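Local coordinates for putative Lipoprotein (Shewanella oneidensis, PDB 3U24), which is of unknown function but binds zinc and calcium ions and may be related to zinc metallopeptidases of the peptidase MA clan, at residues A23-F28 against K77-F81; F32-L36 against F70-Q74; V145-E150 against L205-F210; C474-L478 against L495-A500; M487-I493 against A507-W511. One frame throughout, in Å; residues are numbered along the deposited sequence.

The five contacts illustrate how a mostly helical chain is held together by helix pairs of different kinds. Contacts 1 and 2 lie on one pair, helices 25-39 and 61-79, with centres about 12 Å apart; contact 2 is nested in the loop that contact 1 closes, so the same antiparallel pair meets at two successive levels. Contact 3 follows along the chain, joining helices 138-148 and 200-234, its centre about 30 Å from that of contact 2. Contacts 4 and 5 come last, interleave in sequence, share helix 489-499 and touch directly through Asn475 and Lys510, centres about 9 Å apart. Contacts 1 and 2 lie across the chain's centre from contact 4, centres about 45 and 41 Å away.

Contact 1: residues A23-F28 against K77-F81; sequences ASFAQF and KLKQF
This is an aromatic packing contact between the start of helix 25-39 and the C-terminal end of helix 61-79, near the N-terminus of the chain. In segment 23-28 the helix starts at Phe25 after an extended Ala23-Ser24, whereas 77-81 leaves its helix for an extended Phe81 (phi/psi -98°/125°). CA atoms pair Phe25 with Phe81 at 7.3 Å and Phe28 with Lys77 at 8.1 Å. Phe25, Phe28 and Phe81 make an aromatic cluster: the edge of Phe25 (chi1 t) meets the face of Phe81 (chi1 m) in a T-shaped pair, centroids 5.2 Å apart and planes at 84°, while Phe28 (chi1 t) is oblique to Phe81, with Phe28 CB 3.7 Å from Phe81 CZ. Leu78 CD2 extends the apolar surface, 3.7 Å from Phe28 CE2. Ser24 and Gln27 form a capping box that begins the helix: Gln27 N donates to Ser24 OG (3.0 Å) and Ser24 N to Gln27 OE1 (2.8 Å). From helix 88-111, Tyr94 touches both Phe25 and Leu78.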
# COMPACT_ATOMS: atom_id res chain seq x y z
N ALA A 23 -29.65 -17.01 10.08
CA ALA A 23 -28.36 -16.43 10.50
C ALA A 23 -28.46 -14.90 10.70
O ALA A 23 -29.10 -14.21 9.93
CB ALA A 23 -27.25 -16.75 9.48
N SER A 24 -27.85 -14.39 11.76
CA SER A 24 -27.66 -12.94 11.89
C SER A 24 -26.59 -12.47 10.91
O SER A 24 -25.83 -13.26 10.35
CB SER A 24 -27.18 -12.58 13.30
OG SER A 24 -25.90 -13.11 13.56
N PHE A 25 -26.50 -11.16 10.73
CA PHE A 25 -25.46 -10.64 9.90
C PHE A 25 -24.07 -10.98 10.48
O PHE A 25 -23.16 -11.30 9.73
CB PHE A 25 -25.56 -9.15 9.67
CG PHE A 25 -24.62 -8.67 8.62
CD1 PHE A 25 -24.92 -8.84 7.30
CD2 PHE A 25 -23.41 -8.13 8.96
CE1 PHE A 25 -24.03 -8.47 6.31
CE2 PHE A 25 -22.52 -7.73 8.00
CZ PHE A 25 -22.83 -7.91 6.68
N ALA A 26 -23.93 -10.92 11.79
CA ALA A 26 -22.66 -11.27 12.43
C ALA A 26 -22.32 -12.73 12.13
O ALA A 26 -21.17 -13.03 11.83
CB ALA A 26 -22.71 -11.03 13.95
N GLN A 27 -23.31 -13.62 12.18
CA GLN A 27 -23.05 -15.01 11.88
C GLN A 27 -22.65 -15.15 10.43
O GLN A 27 -21.76 -15.91 10.12
CB GLN A 27 -24.25 -15.89 12.19
CG GLN A 27 -24.47 -16.06 13.69
CD GLN A 27 -25.79 -16.71 14.02
OE1 GLN A 27 -26.86 -16.29 13.56
NE2 GLN A 27 -25.72 -17.75 14.85
N PHE A 28 -23.28 -14.40 9.55
CA PHE A 28 -22.97 -14.49 8.16
C PHE A 28 -21.55 -14.04 7.86
O PHE A 28 -20.88 -14.73 7.15
CB PHE A 28 -23.91 -13.67 7.34
CG PHE A 28 -23.39 -13.40 5.99
CD1 PHE A 28 -23.38 -14.40 5.02
CD2 PHE A 28 -22.87 -12.17 5.68
CE1 PHE A 28 -22.89 -14.15 3.77
CE2 PHE A 28 -22.37 -11.93 4.42
CZ PHE A 28 -22.37 -12.92 3.48
N LYS A 77 -26.43 -14.84 -0.59
CA LYS A 77 -26.57 -14.78 0.87
C LYS A 77 -26.59 -13.33 1.38
O LYS A 77 -27.39 -12.98 2.25
CB LYS A 77 -25.44 -15.54 1.55
CG LYS A 77 -25.55 -17.05 1.44
CD LYS A 77 -24.30 -17.72 2.03
CE LYS A 77 -24.48 -19.23 2.17
NZ LYS A 77 -23.22 -19.86 2.66
N LEU A 78 -25.74 -12.48 0.80
CA LEU A 78 -25.73 -11.07 1.14
C LEU A 78 -27.07 -10.43 0.92
O LEU A 78 -27.53 -9.66 1.76
CB LEU A 78 -24.76 -10.25 0.30
CG LEU A 78 -23.45 -9.76 0.84
CD1 LEU A 78 -22.83 -8.71 -0.13
CD2 LEU A 78 -23.60 -9.23 2.25
N LYS A 79 -27.65 -10.69 -0.25
CA LYS A 79 -28.91 -10.05 -0.65
C LYS A 79 -30.09 -10.43 0.23
O LYS A 79 -31.10 -9.78 0.20
CB LYS A 79 -29.26 -10.35 -2.13
CG LYS A 79 -28.70 -9.35 -3.14
CD LYS A 79 -28.90 -9.82 -4.60
CE LYS A 79 -27.60 -10.36 -5.23
NZ LYS A 79 -27.76 -11.57 -6.11
N GLN A 80 -29.97 -11.48 1.02
CA GLN A 80 -30.96 -11.80 2.04
C GLN A 80 -31.05 -10.80 3.20
O GLN A 80 -32.00 -10.84 3.94
CB GLN A 80 -30.68 -13.18 2.63
CG GLN A 80 -31.64 -14.25 2.16
CD GLN A 80 -30.92 -15.43 1.58
OE1 GLN A 80 -30.32 -16.24 2.30
NE2 GLN A 80 -30.96 -15.53 0.26
N PHE A 81 -30.07 -9.93 3.38
CA PHE A 81 -30.10 -9.01 4.52
C PHE A 81 -30.62 -7.68 4.07
O PHE A 81 -30.07 -7.09 3.12
CB PHE A 81 -28.70 -8.83 5.14
CG PHE A 81 -28.23 -10.05 5.84
CD1 PHE A 81 -28.68 -10.34 7.12
CD2 PHE A 81 -27.38 -10.94 5.22
CE1 PHE A 81 -28.28 -11.50 7.76
CE2 PHE A 81 -26.97 -12.10 5.86
CZ PHE A 81 -27.41 -12.38 7.14

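Contact 2: residues F32-L36 against F70-Q74; sequences FIDDL and FVKAQ. With ZN (zinc ion), chain H.
A zinc-bound carboxylate takes part in this helix-helix contact: Asp35 (chi1 m) gives OD1 to the zinc ion at 2.3 Å, while its OD2 accepts a hydrogen bond at 3.0 Å from NE2 of Gln74 (chi1 and chi2 both m). Water 1 bridges the same two side chains, donating to Asp35 OD2 (3.1 Å) and Gln74 OE1 (2.7 Å). Both segments are regular helix, nearly antiparallel at 169° with axes 11.7 Å apart; CA atoms pair Phe32 with Gln74 (7.2 Å) and Leu36 with Phe70 (8.2 Å). The wide spacing is filled by Phe70 (chi1 t), whose CZ lies 3.7 Å from Phe32 CE1 and 3.8 Å from Leu36 CD1, and whose CE2 is 3.5 Å from Asp35 CB. The Phe32 and Phe70 rings are oblique, planes at 38°. Leu101 of helix 88-111 touches Phe32, Phe70 and Gln74. This is an antiparallel helix pair, its apolar packing set beside a zinc site to which this chain gives Asp35, with waters 2 and 3.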
# COMPACT_ATOMS: atom_id res chain seq x y z
N PHE A 32 -18.79 -16.18 6.09
CA PHE A 32 -18.23 -15.74 4.84
C PHE A 32 -16.69 -15.88 4.85
O PHE A 32 -16.09 -16.39 3.91
CB PHE A 32 -18.60 -14.28 4.58
CG PHE A 32 -17.86 -13.68 3.43
CD1 PHE A 32 -18.24 -13.96 2.17
CD2 PHE A 32 -16.76 -12.91 3.64
CE1 PHE A 32 -17.55 -13.46 1.09
CE2 PHE A 32 -16.05 -12.39 2.58
CZ PHE A 32 -16.46 -12.68 1.30
N ILE A 33 -16.05 -15.38 5.88
CA ILE A 33 -14.61 -15.50 6.04
C ILE A 33 -14.22 -16.98 6.08
O ILE A 33 -13.29 -17.40 5.39
CB ILE A 33 -14.11 -14.73 7.29
CG1 ILE A 33 -14.31 -13.21 7.10
CG2 ILE A 33 -12.65 -15.07 7.63
CD1 ILE A 33 -13.76 -12.71 5.78
N ASP A 34 -14.94 -17.79 6.85
CA ASP A 34 -14.66 -19.21 6.79
C ASP A 34 -14.73 -19.80 5.38
O ASP A 34 -13.84 -20.56 4.99
CB ASP A 34 -15.56 -19.97 7.73
CG ASP A 34 -15.20 -19.75 9.19
OD1 ASP A 34 -14.07 -19.26 9.47
OD2 ASP A 34 -16.04 -20.08 10.06
N ASP A 35 -15.73 -19.41 4.59
CA ASP A 35 -15.85 -19.90 3.26
C ASP A 35 -14.76 -19.35 2.37
O ASP A 35 -14.32 -20.05 1.49
CB ASP A 35 -17.20 -19.54 2.65
CG ASP A 35 -18.33 -20.30 3.32
OD1 ASP A 35 -18.01 -21.30 3.97
OD2 ASP A 35 -19.52 -19.89 3.20
N LEU A 36 -14.34 -18.11 2.59
CA LEU A 36 -13.29 -17.53 1.78
C LEU A 36 -12.02 -18.32 1.99
O LEU A 36 -11.35 -18.61 1.04
CB LEU A 36 -13.07 -16.05 2.08
CG LEU A 36 -12.11 -15.30 1.17
CD1 LEU A 36 -12.57 -15.33 -0.27
CD2 LEU A 36 -11.87 -13.88 1.71
N PHE A 70 -18.39 -19.24 -5.95
CA PHE A 70 -18.36 -18.69 -4.61
C PHE A 70 -18.92 -17.27 -4.60
O PHE A 70 -19.69 -16.94 -3.73
CB PHE A 70 -16.95 -18.76 -4.04
CG PHE A 70 -16.72 -17.98 -2.79
CD1 PHE A 70 -16.31 -16.66 -2.85
CD2 PHE A 70 -16.84 -18.59 -1.55
CE1 PHE A 70 -16.06 -15.93 -1.72
CE2 PHE A 70 -16.54 -17.87 -0.41
CZ PHE A 70 -16.17 -16.54 -0.49
N VAL A 71 -18.52 -16.44 -5.58
CA VAL A 71 -19.03 -15.09 -5.69
C VAL A 71 -20.57 -15.13 -5.77
O VAL A 71 -21.27 -14.48 -5.01
CB VAL A 71 -18.42 -14.34 -6.90
CG1 VAL A 71 -19.20 -13.07 -7.20
CG2 VAL A 71 -16.94 -14.03 -6.66
N LYS A 72 -21.08 -15.92 -6.70
CA LYS A 72 -22.53 -16.06 -6.87
C LYS A 72 -23.25 -16.50 -5.60
O LYS A 72 -24.27 -15.92 -5.27
CB LYS A 72 -22.88 -17.00 -8.04
N ALA A 73 -22.75 -17.51 -4.89
CA ALA A 73 -23.45 -18.00 -3.70
C ALA A 73 -23.36 -16.98 -2.54
O ALA A 73 -24.33 -16.85 -1.77
CB ALA A 73 -22.91 -19.36 -3.23
N GLN A 74 -22.23 -16.30 -2.39
CA GLN A 74 -22.09 -15.38 -1.26
C GLN A 74 -22.87 -14.12 -1.54
O GLN A 74 -23.54 -13.57 -0.64
CB GLN A 74 -20.67 -15.06 -0.93
CG GLN A 74 -19.83 -16.27 -0.56
CD GLN A 74 -20.30 -16.97 0.70
OE1 GLN A 74 -20.83 -16.34 1.62
NE2 GLN A 74 -20.12 -18.28 0.73
ZN ZN H . -19.41 -22.83 4.96
O HOH W 1 -21.16 -17.40 4.06
O HOH W 2 -21.70 -21.77 4.62
O HOH W 3 -19.51 -21.16 6.58

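Contact 3: residues V145-E150 against L205-F210; sequences VLARME and LFKTRF. With EDO (1,2-ethanediol), chain Y; EDO (1,2-ethanediol), chain P.
Helix-to-helix packing with a Met-aromatic contact joins the end of helix 138-148 to helix 200-234. CA atoms pair Leu146 with Phe206 at 5.7 Å and Met149 with Arg209 at 6.3 Å, a close approach. Along the second segment, all helical, Leu205 comes first, its CG 3.8 Å from Leu146 CD1. Phe206 (chi1 t) follows; one ring face receives the selenomethionine Met149 (chi1 m, chi2 t, chi3 m), whose CE stands 3.5 Å from the ring centroid and 3° off the normal, a CH-pi contact, with SE at 4.6 Å and 25°. Val145 CG1 lies 3.8 Å from Phe206 CZ, and Leu189 and Val193 of helix 187-195 also touch this side chain. Arg209 (chi1 m, chi2 and chi3 t) donates from NH1 to Leu146 O at 3.0 Å; its long salt bridge, Glu150 OE2 to Arg209 NH2 at 3.8 Å, is a matter of charges alone, the oxygen lying well out of the guanidinium plane. Water 4 joins Met149 O and Arg209 O. Last, Phe210 CB lies 4.1 Å from Met149 SE.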
# COMPACT_ATOMS: atom_id res chain seq x y z
N VAL A 145 5.18 -27.79 4.08
CA VAL A 145 5.98 -27.61 2.88
C VAL A 145 6.08 -28.94 2.08
O VAL A 145 5.95 -28.96 0.84
CB VAL A 145 7.39 -27.14 3.27
CG1 VAL A 145 8.33 -27.19 2.06
CG2 VAL A 145 7.31 -25.74 3.85
N LEU A 146 6.30 -30.04 2.81
CA LEU A 146 6.34 -31.35 2.17
C LEU A 146 5.09 -31.55 1.28
O LEU A 146 5.23 -31.84 0.11
CB LEU A 146 6.52 -32.49 3.19
CG LEU A 146 6.60 -33.95 2.74
CD1 LEU A 146 7.74 -34.15 1.76
CD2 LEU A 146 6.77 -34.85 3.96
N ALA A 147 3.89 -31.28 1.83
CA ALA A 147 2.63 -31.48 1.12
C ALA A 147 2.44 -30.43 0.03
O ALA A 147 1.96 -30.73 -1.08
CB ALA A 147 1.41 -31.49 2.11
N ARG A 148 2.83 -29.20 0.33
CA ARG A 148 2.61 -28.10 -0.62
C ARG A 148 3.45 -28.23 -1.91
O ARG A 148 3.10 -27.68 -2.95
CB ARG A 148 2.85 -26.76 0.09
CG ARG A 148 2.37 -25.50 -0.64
CD ARG A 148 2.79 -24.21 0.09
NE ARG A 148 2.20 -23.04 -0.54
CZ ARG A 148 0.98 -22.58 -0.24
NH1 ARG A 148 0.24 -23.17 0.72
NH2 ARG A 148 0.50 -21.53 -0.89
N MSE A 149 4.59 -28.91 -1.82
CA MSE A 149 5.43 -29.16 -2.99
C MSE A 149 4.81 -30.12 -4.05
O MSE A 149 5.19 -30.03 -5.24
CB MSE A 149 6.83 -29.68 -2.58
CG MSE A 149 7.71 -28.61 -1.95
SE MSE A 149 9.55 -29.24 -1.71
CE MSE A 149 9.15 -30.75 -0.51
N GLU A 150 3.88 -30.98 -3.63
CA GLU A 150 3.28 -32.02 -4.48
C GLU A 150 2.92 -31.48 -5.83
O GLU A 150 3.38 -32.00 -6.84
CB GLU A 150 1.99 -32.61 -3.89
CG GLU A 150 2.16 -33.85 -3.00
CD GLU A 150 0.87 -34.24 -2.23
OE1 GLU A 150 0.50 -33.52 -1.23
OE2 GLU A 150 0.27 -35.29 -2.61
N LEU A 205 11.21 -38.45 1.11
CA LEU A 205 10.12 -37.94 0.29
C LEU A 205 10.34 -36.44 -0.01
O LEU A 205 10.06 -35.94 -1.14
CB LEU A 205 8.82 -38.10 1.02
CG LEU A 205 7.55 -37.64 0.27
CD1 LEU A 205 7.43 -38.33 -1.10
CD2 LEU A 205 6.29 -37.82 1.15
N PHE A 206 10.82 -35.73 1.00
CA PHE A 206 11.07 -34.30 0.86
C PHE A 206 12.08 -34.08 -0.26
O PHE A 206 11.91 -33.21 -1.10
CB PHE A 206 11.58 -33.70 2.18
CG PHE A 206 11.51 -32.20 2.21
CD1 PHE A 206 12.38 -31.43 1.47
CD2 PHE A 206 10.54 -31.56 2.96
CE1 PHE A 206 12.30 -30.05 1.47
CE2 PHE A 206 10.45 -30.17 2.94
CZ PHE A 206 11.35 -29.42 2.21
N LYS A 207 13.14 -34.88 -0.26
CA LYS A 207 14.20 -34.71 -1.25
C LYS A 207 13.68 -35.00 -2.68
O LYS A 207 13.91 -34.23 -3.63
CB LYS A 207 15.40 -35.61 -0.90
CG LYS A 207 16.62 -35.43 -1.80
CD LYS A 207 17.09 -33.95 -1.95
CE LYS A 207 18.35 -33.76 -2.83
NZ LYS A 207 18.50 -32.35 -3.34
N THR A 208 12.97 -36.12 -2.81
CA THR A 208 12.34 -36.49 -4.06
C THR A 208 11.44 -35.31 -4.52
O THR A 208 11.58 -34.82 -5.63
CB THR A 208 11.52 -37.79 -3.89
OG1 THR A 208 12.40 -38.87 -3.47
CG2 THR A 208 10.75 -38.18 -5.19
N ARG A 209 10.55 -34.82 -3.67
CA ARG A 209 9.67 -33.74 -4.11
C ARG A 209 10.42 -32.46 -4.42
O ARG A 209 10.02 -31.73 -5.32
CB ARG A 209 8.58 -33.46 -3.09
CG ARG A 209 7.51 -34.50 -3.13
CD ARG A 209 6.28 -34.05 -2.36
NE ARG A 209 5.34 -35.14 -2.36
CZ ARG A 209 4.46 -35.40 -1.41
NH1 ARG A 209 4.34 -34.62 -0.33
NH2 ARG A 209 3.68 -36.48 -1.54
N PHE A 210 11.51 -32.21 -3.70
CA PHE A 210 12.27 -30.96 -3.86
C PHE A 210 13.00 -30.95 -5.20
O PHE A 210 13.13 -29.91 -5.85
CB PHE A 210 13.24 -30.82 -2.72
CG PHE A 210 14.15 -29.62 -2.78
CD1 PHE A 210 15.30 -29.63 -3.53
CD2 PHE A 210 13.91 -28.50 -1.97
CE1 PHE A 210 16.16 -28.53 -3.54
CE2 PHE A 210 14.78 -27.41 -1.97
CZ PHE A 210 15.90 -27.43 -2.77
C1 EDO Y . 1.23 -33.92 -8.89
O1 EDO Y . 2.46 -33.85 -8.14
C2 EDO Y . 1.05 -32.86 -10.00
O2 EDO Y . 2.08 -31.84 -10.05
C1 EDO P . 1.42 -17.94 -3.50
O1 EDO P . 2.84 -18.02 -3.68
C2 EDO P . 0.64 -19.00 -4.32
O2 EDO P . 0.82 -20.28 -3.70
O HOH W 4 7.28 -31.53 -6.35
O HOH W 5 0.46 -37.19 -0.75

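Contact 4: residues C474-L478 against L495-A500; sequences CNTIL and LMMDEA. With CA (calcium ion), chain T.
Three residues bear most of this buried contact: Cys474, Leu495 and the selenomethionine Met496. It shows how two consecutive helices, crossing at 139° with axes 10.7 Å apart, interlock through apolar side chains. Segment 474-478 is regular helix; 495-500 holds a wider pi-type turn, in which Ala500 N as well as Glu499 N bonds to Leu495 O (3.1 and 3.0 Å), near the helix end. Cys474 and Ala500 have the closest CA atoms, 6.7 Å apart. Cys474, chi1 m, points across: its SG is 3.9 Å from Ala500 CB and its CB 3.9 Å from Met496 SE. Leu495 (chi1 t, chi2 p) inserts CD2 among the first helix's residues, 3.8 Å from Cys474 O, 3.8 Å from Leu478 CB and 3.9 Å from Ile477 CG2. Met496 curls back with all three chi angles m, so that its CE comes to 3.8 Å from Asn475 OD1, an oxygen hydrogen-bonded by Lys510. On the far side of the turn Asp498 OD1 binds a calcium ion at 2.3 Å. Ala267 and Met268 of helix 260-289 touch Ile477, and helix 504-516 packs on Met496 through Ala507 and Lys510.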
# COMPACT_ATOMS: atom_id res chain seq x y z
N CYS A 474 1.35 14.54 -8.01
CA CYS A 474 1.97 14.02 -9.21
C CYS A 474 1.92 12.50 -9.33
O CYS A 474 1.94 11.97 -10.44
CB CYS A 474 3.38 14.58 -9.41
SG CYS A 474 3.40 16.40 -9.63
N ASN A 475 1.80 11.78 -8.22
CA ASN A 475 1.57 10.32 -8.30
C ASN A 475 0.28 10.01 -9.07
O ASN A 475 0.24 9.03 -9.83
CB ASN A 475 1.45 9.67 -6.92
CG ASN A 475 2.80 9.36 -6.26
OD1 ASN A 475 3.87 9.42 -6.88
ND2 ASN A 475 2.73 8.97 -5.00
N THR A 476 -0.77 10.82 -8.84
CA THR A 476 -2.06 10.68 -9.47
C THR A 476 -2.00 11.05 -10.94
O THR A 476 -2.47 10.31 -11.79
CB THR A 476 -3.15 11.52 -8.74
OG1 THR A 476 -3.39 10.91 -7.48
CG2 THR A 476 -4.48 11.59 -9.49
N ILE A 477 -1.40 12.18 -11.24
CA ILE A 477 -1.19 12.60 -12.63
C ILE A 477 -0.45 11.51 -13.44
O ILE A 477 -0.85 11.15 -14.56
CB ILE A 477 -0.45 13.94 -12.68
CG1 ILE A 477 -1.32 15.00 -12.01
CG2 ILE A 477 -0.13 14.39 -14.11
CD1 ILE A 477 -0.68 16.36 -11.93
N LEU A 478 0.60 10.99 -12.86
CA LEU A 478 1.44 10.02 -13.51
C LEU A 478 0.68 8.73 -13.77
O LEU A 478 0.66 8.20 -14.91
CB LEU A 478 2.66 9.73 -12.62
CG LEU A 478 3.59 8.60 -13.05
CD1 LEU A 478 4.62 9.15 -14.00
CD2 LEU A 478 4.35 7.95 -11.89
N LEU A 495 7.77 15.13 -15.56
CA LEU A 495 6.78 15.42 -14.51
C LEU A 495 7.40 15.30 -13.10
O LEU A 495 7.33 16.22 -12.27
CB LEU A 495 5.60 14.46 -14.63
CG LEU A 495 4.40 14.58 -13.65
CD1 LEU A 495 3.53 15.79 -14.04
CD2 LEU A 495 3.58 13.27 -13.64
N MSE A 496 7.99 14.15 -12.82
CA MSE A 496 8.43 13.89 -11.48
C MSE A 496 9.60 14.82 -11.12
O MSE A 496 9.70 15.28 -10.00
CB MSE A 496 8.80 12.41 -11.27
CG MSE A 496 7.65 11.34 -11.32
SE MSE A 496 5.85 11.81 -10.57
CE MSE A 496 6.29 11.81 -8.68
N MSE A 497 10.46 15.14 -12.07
CA MSE A 497 11.66 15.93 -11.74
C MSE A 497 11.40 17.43 -11.86
O MSE A 497 11.81 18.18 -11.00
CB MSE A 497 12.82 15.54 -12.64
CG MSE A 497 13.31 14.11 -12.46
SE MSE A 497 15.03 13.75 -13.43
CE MSE A 497 16.01 15.35 -12.91
N ASP A 498 10.72 17.85 -12.91
CA ASP A 498 10.54 19.29 -13.18
C ASP A 498 9.32 19.90 -12.48
O ASP A 498 9.34 21.07 -12.12
CB ASP A 498 10.43 19.54 -14.69
CG ASP A 498 11.67 19.08 -15.45
OD1 ASP A 498 12.77 18.92 -14.86
OD2 ASP A 498 11.56 18.89 -16.67
N GLU A 499 8.25 19.12 -12.31
CA GLU A 499 7.02 19.61 -11.68
C GLU A 499 7.00 19.30 -10.19
O GLU A 499 6.56 20.13 -9.43
CB GLU A 499 5.75 19.05 -12.36
CG GLU A 499 5.65 19.31 -13.87
CD GLU A 499 5.62 20.80 -14.24
OE1 GLU A 499 4.94 21.59 -13.57
OE2 GLU A 499 6.30 21.19 -15.21
N ALA A 500 7.52 18.13 -9.80
CA ALA A 500 7.54 17.67 -8.41
C ALA A 500 8.91 17.74 -7.76
O ALA A 500 9.06 17.28 -6.64
CB ALA A 500 7.04 16.24 -8.32
CA CA T . 14.57 18.17 -16.11
O HOH W 6 13.45 18.88 -18.22
O HOH W 7 14.88 20.34 -16.50
O HOH W 8 13.89 15.94 -17.25

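Contact 5: residues M487-I493 against A507-W511; sequences MTEEQAI and AEGKW. With CA (calcium ion), chain R.
The beginning of helix 489-499 meets helix 504-516 through a flat indole and a bent isoleucine. The helical parts cross at 129°, axes 9.6 Å apart, with CA pairs Ile493-Ala507 (5.5 Å) and Ala492-Trp511 (6.6 Å). Trp511, chi1 t and chi2 -103°, lays its indole against the first turn of the other helix: Glu489 CA stands over the six-membered ring, 3.6 Å from its centroid and 11° off the normal, a CH-pi contact, and Ala492 CB lies 3.6 Å from Trp511 CE3. Ile493 takes chi1 m and chi2 m, which brings CD1 to 3.7 Å from Ala507 CB and 3.6 Å from Ala507 C. Glu489 is extended, chi1 and chi2 both t and chi3 0°, so its carboxylate passes the indole, CD 3.6 Å from Trp511 NE1, and chelates a calcium ion with OE1 at 2.7 Å and OE2 at 2.4 Å. Thr488 (chi1 p) and Gln491 (chi1 m, chi2 t) form a capping box: Gln491 N donates to Thr488 OG1 (3.0 Å) and Thr488 N to Gln491 OE1 (2.9 Å). Ile482 of helix 459-485 also touches Trp511. The chemistry implies that cohesion between these segments comes from apolar and CH-pi packing, while the side chains of Thr488 and Gln491 cap the helix and Glu489 binds calcium, whose ligand water 9 is weakly hydrogen-bonded to Trp511 NE1 at 3.5 Å.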
# COMPACT_ATOMS: atom_id res chain seq x y z
N MSE A 487 1.03 8.70 -21.62
CA MSE A 487 2.23 9.46 -21.23
C MSE A 487 3.47 8.59 -21.45
O MSE A 487 3.45 7.40 -21.12
CB MSE A 487 2.13 9.90 -19.77
CG MSE A 487 3.39 10.48 -19.16
SE MSE A 487 3.12 11.12 -17.34
CE MSE A 487 2.53 12.94 -17.70
N THR A 488 4.51 9.17 -22.05
CA THR A 488 5.75 8.44 -22.33
C THR A 488 6.70 8.45 -21.15
O THR A 488 6.56 9.28 -20.24
CB THR A 488 6.53 9.11 -23.46
OG1 THR A 488 6.87 10.44 -23.03
CG2 THR A 488 5.69 9.14 -24.79
N GLU A 489 7.72 7.59 -21.20
CA GLU A 489 8.70 7.51 -20.15
C GLU A 489 9.36 8.88 -19.92
O GLU A 489 9.47 9.32 -18.76
CB GLU A 489 9.76 6.45 -20.46
CG GLU A 489 10.83 6.28 -19.38
CD GLU A 489 11.77 5.08 -19.62
OE1 GLU A 489 11.61 4.35 -20.63
OE2 GLU A 489 12.70 4.85 -18.81
N GLU A 490 9.78 9.55 -21.01
CA GLU A 490 10.40 10.88 -20.92
C GLU A 490 9.44 11.91 -20.31
O GLU A 490 9.83 12.70 -19.48
CB GLU A 490 10.91 11.39 -22.30
N GLN A 491 8.18 11.90 -20.73
CA GLN A 491 7.20 12.80 -20.09
C GLN A 491 7.03 12.48 -18.60
O GLN A 491 6.96 13.38 -17.78
CB GLN A 491 5.84 12.74 -20.80
CG GLN A 491 5.86 13.36 -22.18
CD GLN A 491 4.72 12.88 -23.06
OE1 GLN A 491 3.98 11.97 -22.69
NE2 GLN A 491 4.58 13.49 -24.23
N ALA A 492 7.03 11.20 -18.24
CA ALA A 492 6.80 10.84 -16.82
C ALA A 492 7.97 11.31 -15.99
O ALA A 492 7.79 11.84 -14.89
CB ALA A 492 6.58 9.35 -16.64
N ILE A 493 9.18 11.13 -16.50
CA ILE A 493 10.39 11.57 -15.79
C ILE A 493 10.43 13.11 -15.61
O ILE A 493 10.80 13.58 -14.54
CB ILE A 493 11.70 11.12 -16.50
CG1 ILE A 493 11.84 9.60 -16.52
CG2 ILE A 493 12.96 11.74 -15.85
CD1 ILE A 493 11.80 8.97 -15.15
N ALA A 507 12.41 9.31 -9.75
CA ALA A 507 11.54 9.42 -10.90
C ALA A 507 11.48 8.10 -11.64
O ALA A 507 10.38 7.60 -11.96
CB ALA A 507 11.99 10.54 -11.81
N GLU A 508 12.65 7.52 -11.87
CA GLU A 508 12.76 6.25 -12.58
C GLU A 508 12.00 5.15 -11.82
O GLU A 508 11.31 4.36 -12.44
CB GLU A 508 14.21 5.81 -12.78
CG GLU A 508 14.90 6.18 -14.09
CD GLU A 508 16.40 5.75 -14.14
OE1 GLU A 508 16.89 5.10 -13.16
OE2 GLU A 508 17.11 6.07 -15.14
N GLY A 509 12.18 5.08 -10.51
CA GLY A 509 11.47 4.14 -9.68
C GLY A 509 9.95 4.29 -9.81
O GLY A 509 9.21 3.30 -9.89
N LYS A 510 9.49 5.53 -9.88
CA LYS A 510 8.08 5.80 -10.05
C LYS A 510 7.53 5.37 -11.41
O LYS A 510 6.46 4.78 -11.48
CB LYS A 510 7.79 7.27 -9.82
CG LYS A 510 7.76 7.66 -8.36
CD LYS A 510 6.46 7.21 -7.68
CE LYS A 510 6.50 7.56 -6.19
NZ LYS A 510 6.46 9.04 -5.97
N TRP A 511 8.28 5.64 -12.47
CA TRP A 511 7.90 5.14 -13.78
C TRP A 511 7.72 3.62 -13.77
O TRP A 511 6.69 3.09 -14.21
CB TRP A 511 8.94 5.55 -14.82
CG TRP A 511 8.84 4.79 -16.10
CD1 TRP A 511 9.65 3.76 -16.54
CD2 TRP A 511 7.83 4.97 -17.16
NE1 TRP A 511 9.22 3.29 -17.77
CE2 TRP A 511 8.15 3.98 -18.19
CE3 TRP A 511 6.78 5.84 -17.36
CZ2 TRP A 511 7.41 3.87 -19.35
CZ3 TRP A 511 6.03 5.71 -18.53
CH2 TRP A 511 6.35 4.77 -19.50
CA CA R . 13.54 2.71 -19.58
O HOH W 9 11.87 1.27 -18.79
O HOH W 10 15.21 4.32 -20.64